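Long-range contacts in histone-lysine N-methyltransferase, H3 lysine-9 specific SUVH4 (Arabidopsis thaliana, PDB 4QEO), which methylates a lysine in the histone H3 tail, a mark of transcriptional repression, and binds methylated DNA through its SRA domain: residues K16-F21 / R72-A77; G58-I63 / V78-H83. One frame throughout, in Å; residues are numbered along the deposited sequence.

Interaction 1: K16-F21 / R72-A77; sequences KCLRLF and RAEMCA. With nucleotides of chain B.
Helix segments 16-21 and 72-77 cross with their axes 9.8 Å apart and their N-to-C directions at 125°, bringing Leu-18 opposite Glu-74 and Phe-21 opposite Ala-77. The pair packs the long N-terminal helix 10-30 against the short DNA-contacting helix 72-78 of the SRA domain. Phe-21, with CG anti to the backbone N (chi1 169°), carries most of the apolar contact. Its ring end reaches Ala-73, CZ lying 3.7 Å from Ala-73 CB, while Ala-73 O sits over one face. Phe-21 CE2 lies 3.7 Å from Glu-74 CG. Nearer the backbone, Phe-21 CB meets Ala-77 CB at 3.8 Å, and Val-41 of helix 36-46 also touches Phe-21. An alanine in place of Phe-21 would probably loosen the seam between the helices, since the ring contacts to Ala-73 and to CG of Glu-74 would go.

Glu-74 crosses both Phe-21 and Leu-18 at about a right angle, and Leu-18 CD2 rests 3.9 Å from Glu-74 CD. The Glu-74 carboxylate is held at both oxygens: OE2 accepts from the backbone N of Phe-70, and one water donates to both Glu-74 OE1 and Leu-18 O, bridging the helices. Cys-17 SG comes within 3.3 Å of Ala-77 O, a buried carbonyl without a hydrogen-bond partner.

At its start, helix 72-78 grips the DNA backbone. Arg-72 bends at chi2 and chi3 so that NH1 donates to OP1 of DA8 of chain B, in the guanidinium plane, and Arg-72 N donates almost straight (174°) to OP1 of DT9 of chain B at 3.0 Å.

Interaction 2: G58-I63 / V78-H83; sequences GDLPGI and VGFHNH
Two irregular segments of the SRA domain, 58-63 and 78-83, meet through the ends of Leu-60 and Ile-63 on one side and through Val-78 and Phe-80 on the other. With CG anti to its backbone N (chi1 178°), Phe-80 places its ring between the methyls of the two aliphatic chains: CD1 and CG2 of Ile-63 lie to one side of the ring plane and CD2 of Leu-60 to the other. Ile-63 crosses the phenyl group obliquely near its CD2-CE2 bond: its CD1 lies 3.8 Å from Phe-80 CD2, while its CG2 branch comes to 3.9 Å from Phe-80 CE2. The outer methyl also meets Val-78 tip to tip, Ile-63 CD1 to Val-78 CG2 being 4.1 Å.

Leu-60 CD2 packs chiefly on CA and CB of Phe-80, at the base of the side chain, and comes near the ring only obliquely. It reaches Phe-80 CA at 3.7 Å and lies 4.1 Å from Gly-79 O, so one methyl packs against the backbone where the chain leaves the helix.

Leu-60 to Ile-63 forms a type II beta turn, closed by Ile-63 N donating to Leu-60 O at 3.0 Å, and the CB atoms of both residues point toward 78-83. Gly-79 ends the helical run with a positive phi (92°), and Gly-79 O also receives a weak bond from Asn-82 ND2.

Around this buried apolar patch, Val-14 of helix 10-30 touches Ile-63, and Met-75 of helix 72-78 touches Phe-80. Arg-166 of strand 165-172 makes a cation-pi contact with Phe-80, and Tyr-184 of strand 180-197 meets its ring edge-to-face, so the patch joins the helices to the SRA sheet.

In the fold
Both contacts are buried, their centres about 10 Å apart, and both depend on helix 72-78: interaction 1 uses its body, interaction 2 its last residue and the loop beyond. Interaction 1 joins two helices and mixes apolar packing with a water bridge and DNA phosphate contacts; interaction 2 joins two loops near the SRA sheet and is apolar between its segments. They meet directly where Leu-18 CD2 packs 3.5 Å from Val-78 CG1. Arg-72 provides a polar link, its NH2 bonding to His-83 O, and His-83 itself bonds a DNA phosphate. The helix start and the following loop thus both approach the bound nucleic acid.

Interaction 1: K16-F21 / R72-A77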
loop_
_atom_site.group_PDB
_atom_site.type_symbol
_atom_site.label_atom_id
_atom_site.label_comp_id
_atom_site.label_asym_id
_atom_site.label_seq_id
_atom_site.Cartn_x
_atom_site.Cartn_y
_atom_site.Cartn_z
ATOM N N LYS A 16 -10.471 0.355 1.788
ATOM C CA LYS A 16 -10.938 -0.774 2.586
ATOM C C LYS A 16 -11.035 -2.041 1.766
ATOM O O LYS A 16 -10.632 -3.116 2.228
ATOM C CB LYS A 16 -12.294 -0.439 3.211
ATOM C CG LYS A 16 -13.100 -1.636 3.665
ATOM C CD LYS A 16 -14.398 -1.192 4.323
ATOM C CE LYS A 16 -15.345 -2.363 4.546
ATOM N NZ LYS A 16 -16.593 -1.936 5.245
ATOM N N CYS A 17 -11.575 -1.912 0.546
ATOM C CA CYS A 17 -11.708 -3.060 -0.343
ATOM C C CYS A 17 -10.343 -3.655 -0.689
ATOM O O CYS A 17 -10.163 -4.878 -0.657
ATOM C CB CYS A 17 -12.477 -2.678 -1.624
ATOM S SG CYS A 17 -12.539 -3.981 -2.906
ATOM N N LEU A 18 -9.396 -2.781 -1.009
ATOM C CA LEU A 18 -8.015 -3.181 -1.285
ATOM C C LEU A 18 -7.330 -3.824 -0.059
ATOM O O LEU A 18 -6.541 -4.756 -0.210
ATOM C CB LEU A 18 -7.210 -1.973 -1.757
ATOM C CG LEU A 18 -7.656 -1.438 -3.137
ATOM C CD1 LEU A 18 -6.888 -0.189 -3.524
ATOM C CD2 LEU A 18 -7.469 -2.496 -4.184
ATOM N N ARG A 19 -7.629 -3.335 1.146
ATOM C CA ARG A 19 -7.067 -3.977 2.352
ATOM C C ARG A 19 -7.636 -5.380 2.531
ATOM O O ARG A 19 -6.906 -6.323 2.866
ATOM C CB ARG A 19 -7.291 -3.139 3.623
ATOM C CG ARG A 19 -6.583 -1.794 3.605
ATOM C CD ARG A 19 -6.917 -0.945 4.823
ATOM N NE ARG A 19 -6.106 0.271 4.846
ATOM C CZ ARG A 19 -6.201 1.221 5.772
ATOM N NH1 ARG A 19 -7.068 1.096 6.767
ATOM N NH2 ARG A 19 -5.417 2.287 5.712
ATOM N N LEU A 20 -8.937 -5.523 2.289
ATOM C CA LEU A 20 -9.570 -6.834 2.372
ATOM C C LEU A 20 -8.939 -7.812 1.364
ATOM O O LEU A 20 -8.633 -8.969 1.700
ATOM C CB LEU A 20 -11.072 -6.715 2.112
ATOM C CG LEU A 20 -12.031 -7.631 2.881
ATOM C CD1 LEU A 20 -13.400 -7.597 2.237
ATOM C CD2 LEU A 20 -11.530 -9.070 3.000
ATOM N N PHE A 21 -8.759 -7.355 0.123
ATOM C CA PHE A 21 -8.094 -8.196 -0.873
ATOM C C PHE A 21 -6.664 -8.568 -0.456
ATOM O O PHE A 21 -6.245 -9.708 -0.629
ATOM C CB PHE A 21 -8.061 -7.544 -2.256
ATOM C CG PHE A 21 -7.171 -8.266 -3.222
ATOM C CD1 PHE A 21 -7.547 -9.496 -3.743
ATOM C CD2 PHE A 21 -5.940 -7.735 -3.586
ATOM C CE1 PHE A 21 -6.722 -10.174 -4.627
ATOM C CE2 PHE A 21 -5.100 -8.416 -4.467
ATOM C CZ PHE A 21 -5.490 -9.632 -4.987
ATOM N N ARG A 72 -3.102 -7.205 -11.640
ATOM C CA ARG A 72 -4.363 -7.288 -12.393
ATOM C C ARG A 72 -5.482 -7.703 -11.427
ATOM O O ARG A 72 -6.619 -7.188 -11.468
ATOM C CB ARG A 72 -4.246 -8.282 -13.581
ATOM C CG ARG A 72 -3.367 -7.801 -14.772
ATOM C CD ARG A 72 -4.054 -6.621 -15.567
ATOM N NE ARG A 72 -5.399 -7.046 -15.939
ATOM C CZ ARG A 72 -5.734 -7.499 -17.144
ATOM N NH1 ARG A 72 -4.848 -7.515 -18.137
ATOM N NH2 ARG A 72 -6.971 -7.921 -17.355
ATOM N N ALA A 73 -5.124 -8.598 -10.505
ATOM C CA ALA A 73 -6.067 -9.105 -9.507
ATOM C C ALA A 73 -6.690 -7.997 -8.658
ATOM O O ALA A 73 -7.874 -8.049 -8.367
ATOM C CB ALA A 73 -5.389 -10.165 -8.604
ATOM N N GLU A 74 -5.894 -7.008 -8.247
ATOM C CA GLU A 74 -6.415 -5.892 -7.443
ATOM C C GLU A 74 -7.545 -5.170 -8.177
ATOM O O GLU A 74 -8.587 -4.805 -7.585
ATOM C CB GLU A 74 -5.308 -4.875 -7.154
ATOM C CG GLU A 74 -4.612 -5.019 -5.850
ATOM C CD GLU A 74 -3.955 -3.719 -5.408
ATOM O OE1 GLU A 74 -3.642 -3.591 -4.208
ATOM O OE2 GLU A 74 -3.773 -2.816 -6.255
ATOM N N MET A 75 -7.324 -4.963 -9.477
ATOM C CA MET A 75 -8.331 -4.357 -10.351
ATOM C C MET A 75 -9.598 -5.185 -10.390
ATOM O O MET A 75 -10.710 -4.633 -10.358
ATOM C CB MET A 75 -7.781 -4.137 -11.776
ATOM C CG MET A 75 -6.660 -3.120 -11.785
ATOM S SD MET A 75 -6.147 -2.610 -13.434
ATOM C CE MET A 75 -4.933 -3.833 -13.710
ATOM N N CYS A 76 -9.447 -6.507 -10.451
ATOM C CA CYS A 76 -10.642 -7.350 -10.314
ATOM C C CYS A 76 -11.334 -7.170 -8.958
ATOM O O CYS A 76 -12.567 -7.108 -8.881
ATOM C CB CYS A 76 -10.302 -8.830 -10.494
ATOM S SG CYS A 76 -9.560 -9.239 -12.094
ATOM N N ALA A 77 -10.539 -7.103 -7.889
ATOM C CA ALA A 77 -11.097 -7.055 -6.534
ATOM C C ALA A 77 -11.937 -5.798 -6.332
ATOM O O ALA A 77 -12.957 -5.842 -5.658
ATOM C CB ALA A 77 -9.980 -7.159 -5.468
ATOM P P DA B 8 -1.317 -8.314 -19.129
ATOM O OP1 DA B 8 -1.938 -7.052 -18.881
ATOM O OP2 DA B 8 0.057 -8.482 -18.818
ATOM O "O5'" DA B 8 -2.169 -9.288 -18.227
ATOM C "C5'" DA B 8 -1.706 -10.595 -17.951
ATOM C "C4'" DA B 8 -1.813 -10.882 -16.478
ATOM O "O4'" DA B 8 -1.887 -12.299 -16.292
ATOM C "C3'" DA B 8 -0.593 -10.451 -15.683
ATOM O "O3'" DA B 8 -0.973 -10.202 -14.332
ATOM C "C2'" DA B 8 0.347 -11.622 -15.883
ATOM C "C1'" DA B 8 -0.587 -12.813 -16.092
ATOM N N9 DA B 8 -0.285 -13.690 -17.217
ATOM C C8 DA B 8 0.239 -13.377 -18.442
ATOM N N7 DA B 8 0.334 -14.400 -19.252
ATOM C C5 DA B 8 -0.178 -15.455 -18.516
ATOM C C6 DA B 8 -0.356 -16.817 -18.811
ATOM N N6 DA B 8 -0.036 -17.369 -19.978
ATOM N N1 DA B 8 -0.898 -17.597 -17.858
ATOM C C2 DA B 8 -1.217 -17.046 -16.686
ATOM N N3 DA B 8 -1.108 -15.783 -16.293
ATOM C C4 DA B 8 -0.571 -15.031 -17.265
ATOM P P DT B 9 -0.071 -9.571 -13.243
ATOM O OP1 DT B 9 -0.891 -9.091 -12.193
ATOM O OP2 DT B 9 0.859 -8.699 -13.883
ATOM O "O5'" DT B 9 0.722 -10.837 -12.717
ATOM C "C5'" DT B 9 0.075 -11.823 -11.913
ATOM C "C4'" DT B 9 0.926 -13.064 -11.774
ATOM O "O4'" DT B 9 0.947 -13.789 -12.999
ATOM C "C3'" DT B 9 2.396 -12.843 -11.416
ATOM O "O3'" DT B 9 2.572 -13.014 -10.020
ATOM C "C2'" DT B 9 3.134 -13.925 -12.183
ATOM C "C1'" DT B 9 2.053 -14.653 -12.959
ATOM N N1 DT B 9 2.386 -14.989 -14.337
ATOM C C2 DT B 9 2.215 -16.286 -14.759
ATOM O O2 DT B 9 1.855 -17.181 -14.023
ATOM N N3 DT B 9 2.497 -16.494 -16.080
ATOM C C4 DT B 9 2.904 -15.557 -17.002
ATOM O O4 DT B 9 3.099 -15.890 -18.157
ATOM C C5 DT B 9 3.039 -14.216 -16.497
ATOM C C7 DT B 9 3.498 -13.135 -17.422
ATOM C C6 DT B 9 2.761 -13.999 -15.211
HETATM O O HOH W 1 -4.514 -4.943 -2.118
#

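Interaction 2: G58-I63 / V78-H83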
loop_
_atom_site.group_PDB
_atom_site.type_symbol
_atom_site.label_atom_id
_atom_site.label_comp_id
_atom_site.label_asym_id
_atom_site.label_seq_id
_atom_site.Cartn_x
_atom_site.Cartn_y
_atom_site.Cartn_z
ATOM N N GLY A 58 -17.068 5.273 -17.559
ATOM C CA GLY A 58 -16.511 6.491 -16.994
ATOM C C GLY A 58 -15.683 6.240 -15.746
ATOM O O GLY A 58 -15.146 5.154 -15.562
ATOM N N ASP A 59 -15.578 7.242 -14.873
ATOM C CA ASP A 59 -14.731 7.107 -13.690
ATOM C C ASP A 59 -15.455 6.354 -12.592
ATOM O O ASP A 59 -16.676 6.445 -12.494
ATOM C CB ASP A 59 -14.310 8.485 -13.171
ATOM C CG ASP A 59 -13.105 9.034 -13.898
ATOM O OD1 ASP A 59 -12.096 8.307 -13.994
ATOM O OD2 ASP A 59 -13.162 10.176 -14.390
ATOM N N LEU A 60 -14.706 5.597 -11.782
ATOM C CA LEU A 60 -15.263 4.975 -10.580
ATOM C C LEU A 60 -14.951 5.880 -9.387
ATOM O O LEU A 60 -13.817 6.326 -9.223
ATOM C CB LEU A 60 -14.691 3.556 -10.351
ATOM C CG LEU A 60 -15.321 2.344 -11.075
ATOM C CD1 LEU A 60 -15.417 2.545 -12.584
ATOM C CD2 LEU A 60 -14.569 1.033 -10.782
ATOM N N PRO A 61 -15.969 6.179 -8.569
ATOM C CA PRO A 61 -15.754 7.019 -7.385
ATOM C C PRO A 61 -14.672 6.414 -6.506
ATOM O O PRO A 61 -14.680 5.203 -6.223
ATOM C CB PRO A 61 -17.118 6.995 -6.686
ATOM C CG PRO A 61 -18.102 6.792 -7.833
ATOM C CD PRO A 61 -17.390 5.836 -8.765
ATOM N N GLY A 62 -13.714 7.248 -6.121
ATOM C CA GLY A 62 -12.659 6.821 -5.220
ATOM C C GLY A 62 -11.454 6.263 -5.956
ATOM O O GLY A 62 -10.445 5.956 -5.337
ATOM N N ILE A 63 -11.552 6.124 -7.276
ATOM C CA ILE A 63 -10.389 5.737 -8.078
ATOM C C ILE A 63 -10.027 6.888 -8.997
ATOM O O ILE A 63 -10.639 7.083 -10.061
ATOM C CB ILE A 63 -10.638 4.454 -8.896
ATOM C CG1 ILE A 63 -10.992 3.311 -7.940
ATOM C CG2 ILE A 63 -9.406 4.105 -9.751
ATOM C CD1 ILE A 63 -11.307 1.993 -8.611
ATOM N N VAL A 78 -11.534 -4.676 -6.931
ATOM C CA VAL A 78 -12.382 -3.480 -6.812
ATOM C C VAL A 78 -13.539 -3.412 -7.824
ATOM O O VAL A 78 -14.512 -2.677 -7.636
ATOM C CB VAL A 78 -11.564 -2.179 -6.855
ATOM C CG1 VAL A 78 -10.574 -2.161 -5.711
ATOM C CG2 VAL A 78 -10.841 -2.063 -8.140
ATOM N N GLY A 79 -13.448 -4.190 -8.890
ATOM C CA GLY A 79 -14.464 -4.144 -9.925
ATOM C C GLY A 79 -14.124 -3.154 -11.034
ATOM O O GLY A 79 -14.972 -2.860 -11.878
ATOM N N PHE A 80 -12.882 -2.668 -11.025
ATOM C CA PHE A 80 -12.352 -1.703 -12.011
ATOM C C PHE A 80 -12.121 -2.356 -13.385
ATOM O O PHE A 80 -12.400 -1.759 -14.439
ATOM C CB PHE A 80 -11.037 -1.116 -11.461
ATOM C CG PHE A 80 -10.344 -0.139 -12.384
ATOM C CD1 PHE A 80 -9.433 -0.581 -13.333
ATOM C CD2 PHE A 80 -10.582 1.232 -12.278
ATOM C CE1 PHE A 80 -8.779 0.327 -14.181
ATOM C CE2 PHE A 80 -9.935 2.150 -13.113
ATOM C CZ PHE A 80 -9.039 1.699 -14.071
ATOM N N HIS A 81 -11.574 -3.564 -13.365
ATOM C CA HIS A 81 -11.378 -4.357 -14.581
ATOM C C HIS A 81 -11.560 -5.821 -14.184
ATOM O O HIS A 81 -10.800 -6.358 -13.375
ATOM C CB HIS A 81 -9.983 -4.097 -15.169
ATOM C CG HIS A 81 -9.803 -4.587 -16.577
ATOM N ND1 HIS A 81 -9.912 -3.755 -17.678
ATOM C CD2 HIS A 81 -9.499 -5.817 -17.063
ATOM C CE1 HIS A 81 -9.691 -4.455 -18.778
ATOM N NE2 HIS A 81 -9.437 -5.708 -18.435
ATOM N N ASN A 82 -12.574 -6.463 -14.756
ATOM C CA ASN A 82 -13.107 -7.707 -14.204
ATOM C C ASN A 82 -12.564 -9.022 -14.752
ATOM O O ASN A 82 -13.039 -10.092 -14.382
ATOM C CB ASN A 82 -14.634 -7.691 -14.273
ATOM C CG ASN A 82 -15.228 -6.626 -13.372
ATOM O OD1 ASN A 82 -15.392 -6.839 -12.159
ATOM N ND2 ASN A 82 -15.523 -5.455 -13.951
ATOM N N HIS A 83 -11.562 -8.944 -15.612
ATOM C CA HIS A 83 -10.851 -10.137 -16.065
ATOM C C HIS A 83 -9.431 -9.990 -15.591
ATOM O O HIS A 83 -8.899 -8.876 -15.590
ATOM C CB HIS A 83 -10.839 -10.216 -17.590
ATOM C CG HIS A 83 -12.191 -10.326 -18.201
ATOM N ND1 HIS A 83 -12.649 -9.440 -19.154
ATOM C CD2 HIS A 83 -13.180 -11.233 -18.021
ATOM C CE1 HIS A 83 -13.868 -9.789 -19.524
ATOM N NE2 HIS A 83 -14.215 -10.871 -18.849
#